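Long-range contacts in pyrroline carboxylate reductase (Plasmodium falciparum, PDB 2RCY), which binds NADP and probably catalyses the NADPH-dependent reduction of pyrroline-5-carboxylate to proline: residues Gly121-Tyr127 with Cys148-Ile154; Asn4-Met10 with His58-Cys64; Met113-Pro117 with Ser166-Pro170; Lys79-Ser83 with Met102-Asn107. All coordinates share one frame. Residues are numbered along the deposited sequence.

Interaction 1 of 4, residues Gly121-Tyr127 with Cys148-Ile154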
# COMPACT_ATOMS: atom_id res chain seq x y z
N GLY A 121 -31.87 12.31 26.10
CA GLY A 121 -33.19 11.97 25.56
C GLY A 121 -33.23 11.74 24.06
O GLY A 121 -34.28 11.89 23.44
N GLU A 122 -32.09 11.37 23.49
CA GLU A 122 -31.96 11.20 22.04
C GLU A 122 -31.33 9.85 21.67
O GLU A 122 -30.61 9.74 20.68
CB GLU A 122 -31.16 12.37 21.44
CG GLU A 122 -31.61 12.79 20.05
CD GLU A 122 -33.03 13.34 20.02
OE1 GLU A 122 -33.31 14.30 20.78
OE2 GLU A 122 -33.86 12.82 19.24
N GLY A 123 -31.63 8.84 22.47
CA GLY A 123 -31.08 7.50 22.27
C GLY A 123 -31.69 6.75 21.11
O GLY A 123 -32.83 7.01 20.71
N SER A 124 -30.92 5.82 20.55
CA SER A 124 -31.42 4.90 19.54
C SER A 124 -31.43 3.49 20.11
O SER A 124 -30.43 3.04 20.67
CB SER A 124 -30.57 4.97 18.27
OG SER A 124 -31.13 4.17 17.24
N PHE A 125 -32.56 2.82 19.97
CA PHE A 125 -32.74 1.49 20.55
C PHE A 125 -33.26 0.49 19.53
O PHE A 125 -34.07 0.82 18.66
CB PHE A 125 -33.71 1.54 21.74
CG PHE A 125 -33.43 2.64 22.73
CD1 PHE A 125 -34.04 3.88 22.60
CD2 PHE A 125 -32.58 2.42 23.80
CE1 PHE A 125 -33.80 4.90 23.52
CE2 PHE A 125 -32.33 3.43 24.73
CZ PHE A 125 -32.94 4.67 24.59
N ILE A 126 -32.76 -0.74 19.64
CA ILE A 126 -33.32 -1.89 18.93
C ILE A 126 -33.52 -3.03 19.92
O ILE A 126 -32.72 -3.20 20.84
CB ILE A 126 -32.45 -2.37 17.72
CG1 ILE A 126 -30.99 -2.64 18.13
CG2 ILE A 126 -32.59 -1.42 16.53
CD1 ILE A 126 -30.05 -1.43 18.14
N TYR A 127 -34.59 -3.80 19.74
CA TYR A 127 -34.86 -4.91 20.65
C TYR A 127 -35.52 -6.13 20.02
O TYR A 127 -36.17 -6.04 18.97
CB TYR A 127 -35.66 -4.44 21.88
CG TYR A 127 -37.17 -4.41 21.71
CD1 TYR A 127 -37.96 -5.45 22.18
CD2 TYR A 127 -37.80 -3.33 21.09
CE1 TYR A 127 -39.35 -5.43 22.03
CE2 TYR A 127 -39.18 -3.29 20.93
CZ TYR A 127 -39.95 -4.35 21.40
OH TYR A 127 -41.32 -4.31 21.25
N CYS A 148 -36.94 8.42 26.16
CA CYS A 148 -35.59 8.98 26.05
C CYS A 148 -34.93 8.64 24.71
O CYS A 148 -33.70 8.61 24.61
CB CYS A 148 -34.72 8.53 27.23
SG CYS A 148 -34.48 6.74 27.36
N GLY A 149 -35.74 8.41 23.68
CA GLY A 149 -35.23 8.13 22.34
C GLY A 149 -36.23 7.47 21.41
O GLY A 149 -37.44 7.63 21.58
N ILE A 150 -35.72 6.74 20.42
CA ILE A 150 -36.55 6.04 19.45
C ILE A 150 -36.19 4.55 19.43
O ILE A 150 -35.03 4.19 19.21
CB ILE A 150 -36.42 6.65 18.02
CG1 ILE A 150 -36.96 8.09 18.00
CG2 ILE A 150 -37.15 5.79 16.98
CD1 ILE A 150 -36.59 8.89 16.76
N ILE A 151 -37.19 3.70 19.66
CA ILE A 151 -36.98 2.26 19.72
C ILE A 151 -37.66 1.51 18.57
O ILE A 151 -38.79 1.83 18.18
CB ILE A 151 -37.40 1.66 21.11
CG1 ILE A 151 -36.98 0.19 21.22
CG2 ILE A 151 -38.89 1.86 21.39
CD1 ILE A 151 -36.83 -0.32 22.65
N HIS A 152 -36.95 0.53 18.02
CA HIS A 152 -37.48 -0.36 16.99
C HIS A 152 -37.45 -1.80 17.48
O HIS A 152 -36.54 -2.19 18.20
CB HIS A 152 -36.65 -0.26 15.71
CG HIS A 152 -36.65 1.11 15.09
ND1 HIS A 152 -37.49 1.46 14.06
CD2 HIS A 152 -35.90 2.20 15.35
CE1 HIS A 152 -37.26 2.71 13.71
NE2 HIS A 152 -36.30 3.19 14.49
N GLU A 153 -38.46 -2.58 17.10
CA GLU A 153 -38.42 -4.02 17.31
C GLU A 153 -37.91 -4.69 16.04
O GLU A 153 -38.48 -4.51 14.96
CB GLU A 153 -39.78 -4.59 17.70
CG GLU A 153 -39.72 -6.06 18.11
CD GLU A 153 -41.05 -6.64 18.55
OE1 GLU A 153 -42.11 -6.07 18.20
OE2 GLU A 153 -41.04 -7.68 19.25
N ILE A 154 -36.83 -5.45 16.17
CA ILE A 154 -36.21 -6.11 15.03
C ILE A 154 -36.02 -7.60 15.30
O ILE A 154 -36.17 -8.06 16.43
CB ILE A 154 -34.84 -5.46 14.66
CG1 ILE A 154 -33.82 -5.63 15.79
CG2 ILE A 154 -35.02 -3.98 14.30
CD1 ILE A 154 -32.38 -5.45 15.35
O HOH W 1 -33.68 4.70 16.43

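Interaction 2 of 4, residues Asn4-Met10 with His58-Cys64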
# COMPACT_ATOMS: atom_id res chain seq x y z
N ASN A 4 -45.87 3.36 38.88
CA ASN A 4 -45.86 2.43 40.01
C ASN A 4 -44.83 1.30 39.95
O ASN A 4 -44.38 0.82 40.99
CB ASN A 4 -47.26 1.84 40.23
CG ASN A 4 -48.21 2.83 40.88
OD1 ASN A 4 -47.87 3.48 41.87
ND2 ASN A 4 -49.40 2.94 40.32
N ILE A 5 -44.48 0.88 38.74
CA ILE A 5 -43.52 -0.21 38.56
C ILE A 5 -42.11 0.19 38.97
O ILE A 5 -41.70 1.34 38.79
CB ILE A 5 -43.50 -0.79 37.12
CG1 ILE A 5 -43.17 0.29 36.09
CG2 ILE A 5 -44.83 -1.49 36.80
CD1 ILE A 5 -42.18 -0.15 35.04
N LYS A 6 -41.38 -0.76 39.54
CA LYS A 6 -40.04 -0.51 40.05
C LYS A 6 -38.98 -0.98 39.06
O LYS A 6 -38.96 -2.14 38.66
CB LYS A 6 -39.86 -1.18 41.42
CG LYS A 6 -40.94 -0.82 42.42
CD LYS A 6 -40.95 -1.77 43.61
CE LYS A 6 -42.25 -1.69 44.38
NZ LYS A 6 -43.40 -2.24 43.61
N LEU A 7 -38.12 -0.05 38.66
CA LEU A 7 -37.06 -0.32 37.69
C LEU A 7 -35.73 -0.50 38.41
O LEU A 7 -35.35 0.33 39.24
CB LEU A 7 -36.96 0.82 36.67
CG LEU A 7 -36.91 0.50 35.17
CD1 LEU A 7 -36.57 1.76 34.38
CD2 LEU A 7 -35.92 -0.60 34.84
N GLY A 8 -35.02 -1.58 38.08
CA GLY A 8 -33.74 -1.88 38.71
C GLY A 8 -32.60 -2.01 37.72
O GLY A 8 -32.72 -2.72 36.72
N PHE A 9 -31.50 -1.33 38.01
CA PHE A 9 -30.32 -1.35 37.14
C PHE A 9 -29.16 -2.09 37.80
O PHE A 9 -28.56 -1.60 38.77
CB PHE A 9 -29.91 0.07 36.75
CG PHE A 9 -30.84 0.72 35.77
CD1 PHE A 9 -31.93 1.47 36.21
CD2 PHE A 9 -30.64 0.58 34.40
CE1 PHE A 9 -32.79 2.07 35.30
CE2 PHE A 9 -31.50 1.17 33.48
CZ PHE A 9 -32.58 1.92 33.94
N MSE A 10 -28.84 -3.26 37.27
CA MSE A 10 -27.72 -4.05 37.76
C MSE A 10 -26.42 -3.56 37.11
O MSE A 10 -26.06 -4.00 36.02
CB MSE A 10 -27.95 -5.55 37.51
CG MSE A 10 -29.25 -6.07 38.11
SE MSE A 10 -29.42 -8.01 38.16
CE MSE A 10 -29.27 -8.40 36.26
N HIS A 58 -37.16 -7.05 44.58
CA HIS A 58 -37.96 -5.85 44.83
C HIS A 58 -38.56 -5.28 43.55
O HIS A 58 -39.76 -4.96 43.51
CB HIS A 58 -37.11 -4.79 45.54
CG HIS A 58 -37.89 -3.60 46.00
ND1 HIS A 58 -38.69 -3.63 47.13
CD2 HIS A 58 -37.98 -2.35 45.51
CE1 HIS A 58 -39.24 -2.44 47.30
NE2 HIS A 58 -38.83 -1.65 46.33
N CYS A 59 -37.74 -5.15 42.51
CA CYS A 59 -38.14 -4.50 41.26
C CYS A 59 -38.99 -5.39 40.37
O CYS A 59 -38.93 -6.62 40.46
CB CYS A 59 -36.90 -4.02 40.50
SG CYS A 59 -35.89 -2.86 41.44
N ASP A 60 -39.79 -4.76 39.51
CA ASP A 60 -40.66 -5.46 38.57
C ASP A 60 -39.96 -5.68 37.23
O ASP A 60 -40.15 -6.71 36.58
CB ASP A 60 -41.96 -4.67 38.36
CG ASP A 60 -42.68 -4.36 39.66
OD1 ASP A 60 -43.23 -5.30 40.28
OD2 ASP A 60 -42.68 -3.18 40.06
N ILE A 61 -39.17 -4.69 36.83
CA ILE A 61 -38.35 -4.78 35.62
C ILE A 61 -36.88 -4.63 35.99
O ILE A 61 -36.48 -3.65 36.62
CB ILE A 61 -38.78 -3.73 34.55
CG1 ILE A 61 -40.16 -4.07 33.99
CG2 ILE A 61 -37.75 -3.65 33.42
CD1 ILE A 61 -40.78 -3.00 33.10
N ILE A 62 -36.08 -5.63 35.61
CA ILE A 62 -34.66 -5.67 35.94
C ILE A 62 -33.81 -5.47 34.69
O ILE A 62 -34.02 -6.13 33.67
CB ILE A 62 -34.28 -7.00 36.66
CG1 ILE A 62 -35.10 -7.20 37.94
CG2 ILE A 62 -32.80 -7.03 37.01
CD1 ILE A 62 -36.38 -8.01 37.76
N VAL A 63 -32.86 -4.55 34.78
CA VAL A 63 -31.95 -4.25 33.67
C VAL A 63 -30.55 -4.77 33.98
O VAL A 63 -29.94 -4.39 34.98
CB VAL A 63 -31.89 -2.73 33.35
CG1 VAL A 63 -31.01 -2.46 32.14
CG2 VAL A 63 -33.28 -2.18 33.11
N CYS A 64 -30.05 -5.65 33.11
CA CYS A 64 -28.69 -6.17 33.22
C CYS A 64 -27.73 -5.24 32.48
O CYS A 64 -27.61 -5.30 31.26
CB CYS A 64 -28.62 -7.59 32.67
SG CYS A 64 -27.07 -8.45 33.03

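Interaction 3 of 4, residues Met113-Pro117 with Ser166-Pro170. With NAP (NADP nicotinamide-adenine-dinucleotide phosphate), chain G.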
# COMPACT_ATOMS: atom_id res chain seq x y z
N MSE A 113 -30.82 -3.07 22.79
CA MSE A 113 -29.53 -2.46 22.48
C MSE A 113 -29.64 -0.94 22.41
O MSE A 113 -30.17 -0.39 21.44
CB MSE A 113 -28.95 -3.05 21.19
CG MSE A 113 -27.53 -2.60 20.85
SE MSE A 113 -26.26 -2.76 22.32
CE MSE A 113 -26.51 -4.64 22.78
N PRO A 114 -29.15 -0.25 23.46
CA PRO A 114 -29.18 1.21 23.56
C PRO A 114 -27.89 1.89 23.10
O PRO A 114 -26.94 1.23 22.69
CB PRO A 114 -29.36 1.42 25.06
CG PRO A 114 -28.65 0.25 25.70
CD PRO A 114 -28.55 -0.85 24.67
N ASN A 115 -27.89 3.22 23.16
CA ASN A 115 -26.66 4.01 23.04
C ASN A 115 -26.64 5.18 24.03
O ASN A 115 -27.69 5.55 24.56
CB ASN A 115 -26.40 4.46 21.59
CG ASN A 115 -27.52 5.32 21.02
OD1 ASN A 115 -28.36 5.84 21.74
ND2 ASN A 115 -27.52 5.46 19.70
N THR A 116 -25.46 5.75 24.27
CA THR A 116 -25.30 6.81 25.29
C THR A 116 -26.12 8.10 25.08
O THR A 116 -26.50 8.73 26.07
CB THR A 116 -23.81 7.18 25.53
OG1 THR A 116 -23.19 7.58 24.30
CG2 THR A 116 -23.05 6.00 26.13
N PRO A 117 -26.39 8.51 23.82
CA PRO A 117 -27.28 9.65 23.54
C PRO A 117 -28.63 9.66 24.27
O PRO A 117 -29.31 10.68 24.27
CB PRO A 117 -27.51 9.53 22.03
CG PRO A 117 -26.26 8.98 21.53
CD PRO A 117 -25.82 7.98 22.56
N SER A 166 -26.17 1.28 15.63
CA SER A 166 -26.87 2.07 16.63
C SER A 166 -26.14 2.12 17.97
O SER A 166 -25.99 3.19 18.56
CB SER A 166 -28.30 1.56 16.80
OG SER A 166 -28.96 2.20 17.87
N GLY A 167 -25.69 0.96 18.45
CA GLY A 167 -24.98 0.87 19.72
C GLY A 167 -23.59 1.47 19.67
O GLY A 167 -23.23 2.28 20.53
N CYS A 168 -22.82 1.08 18.66
CA CYS A 168 -21.43 1.54 18.49
C CYS A 168 -21.33 2.86 17.73
O CYS A 168 -20.33 3.56 17.83
CB CYS A 168 -20.61 0.48 17.75
SG CYS A 168 -20.52 -1.09 18.58
N GLY A 169 -22.38 3.17 16.97
CA GLY A 169 -22.43 4.36 16.12
C GLY A 169 -21.90 5.66 16.70
O GLY A 169 -21.11 6.34 16.05
N PRO A 170 -22.33 6.03 17.93
CA PRO A 170 -21.85 7.29 18.52
C PRO A 170 -20.34 7.46 18.43
O PRO A 170 -19.87 8.55 18.13
CB PRO A 170 -22.30 7.19 19.98
CG PRO A 170 -23.52 6.35 19.92
CD PRO A 170 -23.27 5.34 18.84
PA NAP G . -18.66 -0.33 32.36
O1A NAP G . -18.57 1.18 32.30
O2A NAP G . -17.43 -1.12 32.76
O5B NAP G . -19.89 -0.72 33.32
C5B NAP G . -19.90 -1.89 34.13
C4B NAP G . -20.39 -1.49 35.52
O4B NAP G . -20.90 -2.62 36.23
C3B NAP G . -19.26 -0.90 36.36
O3B NAP G . -19.58 0.44 36.72
C2B NAP G . -19.16 -1.78 37.59
O2B NAP G . -19.04 -1.01 38.79
C1B NAP G . -20.47 -2.57 37.59
N9A NAP G . -20.33 -3.95 38.12
C8A NAP G . -19.22 -4.71 38.14
N7A NAP G . -19.50 -5.91 38.70
C5A NAP G . -20.81 -5.90 39.03
C6A NAP G . -21.65 -6.83 39.63
N6A NAP G . -21.19 -8.04 40.01
N1A NAP G . -22.95 -6.50 39.84
C2A NAP G . -23.43 -5.30 39.47
N3A NAP G . -22.64 -4.39 38.90
C4A NAP G . -21.32 -4.66 38.66
O3 NAP G . -19.17 -0.88 30.94
PN NAP G . -20.36 -0.16 30.13
O1N NAP G . -19.74 0.59 28.97
O2N NAP G . -21.26 0.57 31.10
O5D NAP G . -21.16 -1.39 29.50
C5D NAP G . -22.01 -2.23 30.28
C4D NAP G . -22.89 -3.05 29.34
O4D NAP G . -23.66 -2.19 28.50
C3D NAP G . -22.07 -3.96 28.43
O3D NAP G . -22.60 -5.28 28.50
C2D NAP G . -22.24 -3.38 27.03
O2D NAP G . -22.36 -4.41 26.04
C1D NAP G . -23.53 -2.59 27.13
N1N NAP G . -23.56 -1.42 26.23
C2N NAP G . -22.71 -0.40 26.41
C3N NAP G . -22.75 0.71 25.56
C7N NAP G . -21.80 1.85 25.77
O7N NAP G . -20.87 1.80 26.72
N7N NAP G . -21.90 2.88 25.06
C4N NAP G . -23.68 0.74 24.53
C5N NAP G . -24.55 -0.33 24.36
C6N NAP G . -24.47 -1.41 25.24
P2B NAP G . -17.62 -0.44 39.29
O1X NAP G . -17.88 -0.08 40.74
O2X NAP G . -16.65 -1.58 39.10
O3X NAP G . -17.35 0.75 38.40
O HOH W 2 -28.38 1.13 20.09
O HOH W 3 -23.45 3.78 22.74

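Interaction 4 of 4, residues Lys79-Ser83 with Met102-Asn107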
# COMPACT_ATOMS: atom_id res chain seq x y z
N LYS A 79 -31.26 -15.67 39.34
CA LYS A 79 -32.04 -16.69 38.61
C LYS A 79 -33.38 -17.08 39.26
O LYS A 79 -34.40 -17.10 38.56
CB LYS A 79 -31.17 -17.93 38.36
CG LYS A 79 -31.72 -18.91 37.33
CD LYS A 79 -30.86 -20.17 37.26
CE LYS A 79 -31.28 -21.08 36.12
NZ LYS A 79 -32.62 -21.71 36.34
N PRO A 80 -33.39 -17.38 40.58
CA PRO A 80 -34.67 -17.78 41.18
C PRO A 80 -35.60 -16.62 41.55
O PRO A 80 -36.75 -16.85 41.92
CB PRO A 80 -34.23 -18.52 42.45
CG PRO A 80 -32.96 -17.85 42.84
CD PRO A 80 -32.30 -17.41 41.56
N TYR A 81 -35.11 -15.39 41.44
CA TYR A 81 -35.87 -14.20 41.84
C TYR A 81 -36.58 -13.51 40.67
O TYR A 81 -37.19 -12.45 40.85
CB TYR A 81 -34.96 -13.21 42.58
CG TYR A 81 -34.14 -13.82 43.69
CD1 TYR A 81 -32.79 -14.11 43.51
CD2 TYR A 81 -34.71 -14.11 44.93
CE1 TYR A 81 -32.03 -14.68 44.52
CE2 TYR A 81 -33.96 -14.67 45.96
CZ TYR A 81 -32.62 -14.96 45.75
OH TYR A 81 -31.86 -15.51 46.75
N LEU A 82 -36.49 -14.10 39.48
CA LEU A 82 -37.07 -13.51 38.27
C LEU A 82 -38.47 -14.02 37.94
O LEU A 82 -38.98 -13.79 36.84
CB LEU A 82 -36.14 -13.75 37.07
CG LEU A 82 -34.86 -12.91 36.96
CD1 LEU A 82 -33.90 -13.57 36.00
CD2 LEU A 82 -35.17 -11.48 36.52
N SER A 83 -39.09 -14.70 38.91
CA SER A 83 -40.41 -15.30 38.73
C SER A 83 -41.49 -14.25 38.44
O SER A 83 -41.72 -13.35 39.25
CB SER A 83 -40.79 -16.13 39.96
OG SER A 83 -39.73 -16.98 40.35
N MSE A 102 -28.61 -18.67 30.67
CA MSE A 102 -28.13 -18.06 31.91
C MSE A 102 -29.18 -18.01 33.02
O MSE A 102 -28.85 -18.19 34.20
CB MSE A 102 -27.57 -16.66 31.65
CG MSE A 102 -26.21 -16.64 30.99
SE MSE A 102 -25.65 -14.86 30.43
CE MSE A 102 -23.88 -15.30 29.74
N VAL A 103 -30.44 -17.76 32.66
CA VAL A 103 -31.51 -17.61 33.65
C VAL A 103 -32.65 -18.63 33.53
O VAL A 103 -33.40 -18.84 34.48
CB VAL A 103 -32.11 -16.17 33.68
CG1 VAL A 103 -31.09 -15.18 34.22
CG2 VAL A 103 -32.60 -15.74 32.30
N GLY A 104 -32.78 -19.26 32.36
CA GLY A 104 -33.83 -20.24 32.14
C GLY A 104 -34.83 -19.80 31.09
O GLY A 104 -35.13 -18.61 30.96
N SER A 105 -35.35 -20.77 30.34
CA SER A 105 -36.29 -20.51 29.25
C SER A 105 -37.67 -20.07 29.73
O SER A 105 -38.45 -19.51 28.97
CB SER A 105 -36.41 -21.75 28.35
N GLU A 106 -37.96 -20.34 31.01
CA GLU A 106 -39.25 -20.02 31.61
C GLU A 106 -39.45 -18.52 31.90
O GLU A 106 -40.58 -18.05 32.04
CB GLU A 106 -39.48 -20.84 32.89
CG GLU A 106 -38.66 -20.41 34.12
CD GLU A 106 -37.23 -20.96 34.14
OE1 GLU A 106 -36.83 -21.66 33.19
OE2 GLU A 106 -36.51 -20.68 35.12
N ASN A 107 -38.34 -17.78 31.97
CA ASN A 107 -38.38 -16.35 32.28
C ASN A 107 -38.76 -15.46 31.09
O ASN A 107 -38.72 -15.89 29.94
CB ASN A 107 -37.04 -15.90 32.87
CG ASN A 107 -36.84 -16.34 34.30
OD1 ASN A 107 -37.69 -16.09 35.17
ND2 ASN A 107 -35.72 -16.99 34.57

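Interaction 1 of 4, residues Gly121-Tyr127 with Cys148-Ile154
Tyr127 and Phe125 bury the most surface here, 123 and 103 Å². Both lie on strand 123-127, which runs parallel to strand 149-153, and both point to the face that also carries Ile151 and Glu153. Tyr127 CD2 is 3.5 Å from Ile151 CD1. Glu153 CG sits over one face of the Tyr127 ring, a CH-pi contact 4.0 Å from the centroid. Phe125 CB meets Ile151 CG1 at 3.6 Å, and the Phe125 ring edge reaches Gly149 CA. A side chain at Gly149 would clash with this ring and with Gly123 O. Cys148 SG makes an oblique sulfur-aromatic contact, 3.8 Å from Phe125 CZ. Six backbone hydrogen bonds hold the register, from Gly123 N to Cys148 O (3.0 Å) through Ile154 N to Tyr127 O (2.9 Å). Helix 135-146 completes a beta-alpha-beta unit and covers Tyr127 and Ile151. Ile126 and Ile154 face helix 159-167 and also pack on Leu197 and Leu193, respectively, of the second subunit. On its other edge, strand 123-129 pairs antiparallel with strand 108-113.

Interaction 2 of 4, residues Asn4-Met10 with His58-Cys64
Strands 7-10 and 61-64 run parallel, their axes 4.7 Å apart at closest and 20° from alignment. They are adjacent central strands of the Rossmann-type NADP-binding domain. Leu7 pairs with Ile61, Gly8 with Ile62, Phe9 with Val63 and Met10 with Cys64. Gly8 N donates a hydrogen bond to Ile61 O (2.9 Å), Val63 N to Gly8 O (2.7 Å) and Met10 N to Val63 O (2.8 Å). Just before the strands, Lys6 O accepts from both Asp60 N (2.9 Å) and Ile61 N (3.1 Å).

Leu7, Phe9, Ile61 and Val63 share one face. Leu7 CD2 lies 3.5 Å from Val63 CG2, and that methyl also sits over the Phe9 ring in a CH-pi contact. Helix 14-26 packs on Leu7 and Phe9. The other face carries Met10, a selenomethionine; Met10 SE is 3.7 Å from Ile62 CG2. Met10 also packs on Asn52 and Leu55 of helix 52-58, and its side chain comes within about 5 Å of NADP. Gly8 leaves room for Cys59 SG, 3.6 Å from Gly8 CA; a CB there would clash with the sulfur. Asp60 turns back on the first segment: Asp60 OD2 accepts from Lys6 N at 2.8 Å and forms a long salt bridge with Lys6 NZ at 3.7 Å.

Interaction 3 of 4, residues Met113-Pro117 with Ser166-Pro170
Asn115 CB lies 3.8 Å from Pro170 CG, and the side chain covers the end of helix 159-167 at Ser166 and Gly167. Asn115 ND2 donates to Ser166 O at 3.0 Å, while Asn115 OD1 accepts from Ser124 N. Both ends of the amide are thus used. Pro117 CD is 3.9 Å from Pro170 CG. Gly167 CA comes 3.6 Å from Pro114 O in a CA-H...O contact; a CB would sit tightly against Met113 SE. One water links Met113 O (2.7 Å) to Ser166 OG (2.5 Å), which is also hydrogen-bonded to Ser124 OG. A second water accepts from Thr116 N (3.2 Å from the water) and donates to Gly167 O (2.7 Å from it). The same water accepts from NADP N7N, 2.9 Å away. The contact therefore borders the nicotinamide, where Met113 SE and Pro114 O lie 3.6 and 3.3 Å from NADP C5N. The loop after strand 108-113 thus meets the junction of helices 159-167 and 169-186. Pro114 also packs on Phe125 of strand 123-129 and Met15 of helix 14-26.

Interaction 4 of 4, residues Lys79-Ser83 with Met102-Asn107
This is a small mixed contact between two loops at the rim of the Rossmann-type domain. Residues 79-83 lead from helix 71-77 towards strand 86-89. Residues 102-107 end helix 96-103 and turn into strand 108-113. Together they bury 264 Å², and the centre of the contact lies about 25 Å from the centre of the chain.

The apolar part is Leu82 against Val103, with Leu82 CD1 3.7 Å from Val103 CG1. Both side chains also rest on Leu87 of strand 86-89, so they extend the domain core to its edge. Val103 further touches Leu75 of helix 71-77. The aliphatic chain of Lys79 crosses the end of helix 96-103: Lys79 CG is 3.3 Å from Val103 O. Lys79 NZ stays 4.2 Å from Glu106 OE2, opposite charges too far apart for a salt bridge.

Gly104 leaves the helix with a positive phi of 115° and starts a type I beta turn that ends at Asn107. A CB at Gly104 would clash with Glu106 OE1. Asn107 O is held by the side chains of Asn130 and Asn132. The Asn107 side chain points toward the first loop, with Asn107 OD1 3.4 Å from Leu82 CB.

From the N terminus, interaction 2 comes first and closes the loop from strand 7-10 to strand 61-64. Interaction 4 follows in series, joining the loop after helix 71-77 to the end of helix 96-103. The two touch where Ile62 meets Leu82. Interaction 3 then closes a loop of 48 residues from the end of strand 108-113 to the start of helix 169-186. Interaction 1 is nested inside it and pairs the last two strands of the same sheet that holds interaction 2. Interactions 1 and 3 share bonds through Met113 and Asn115, and both reach the second subunit. The set runs from the outer Rossmann rim to the helices that pack on the second subunit.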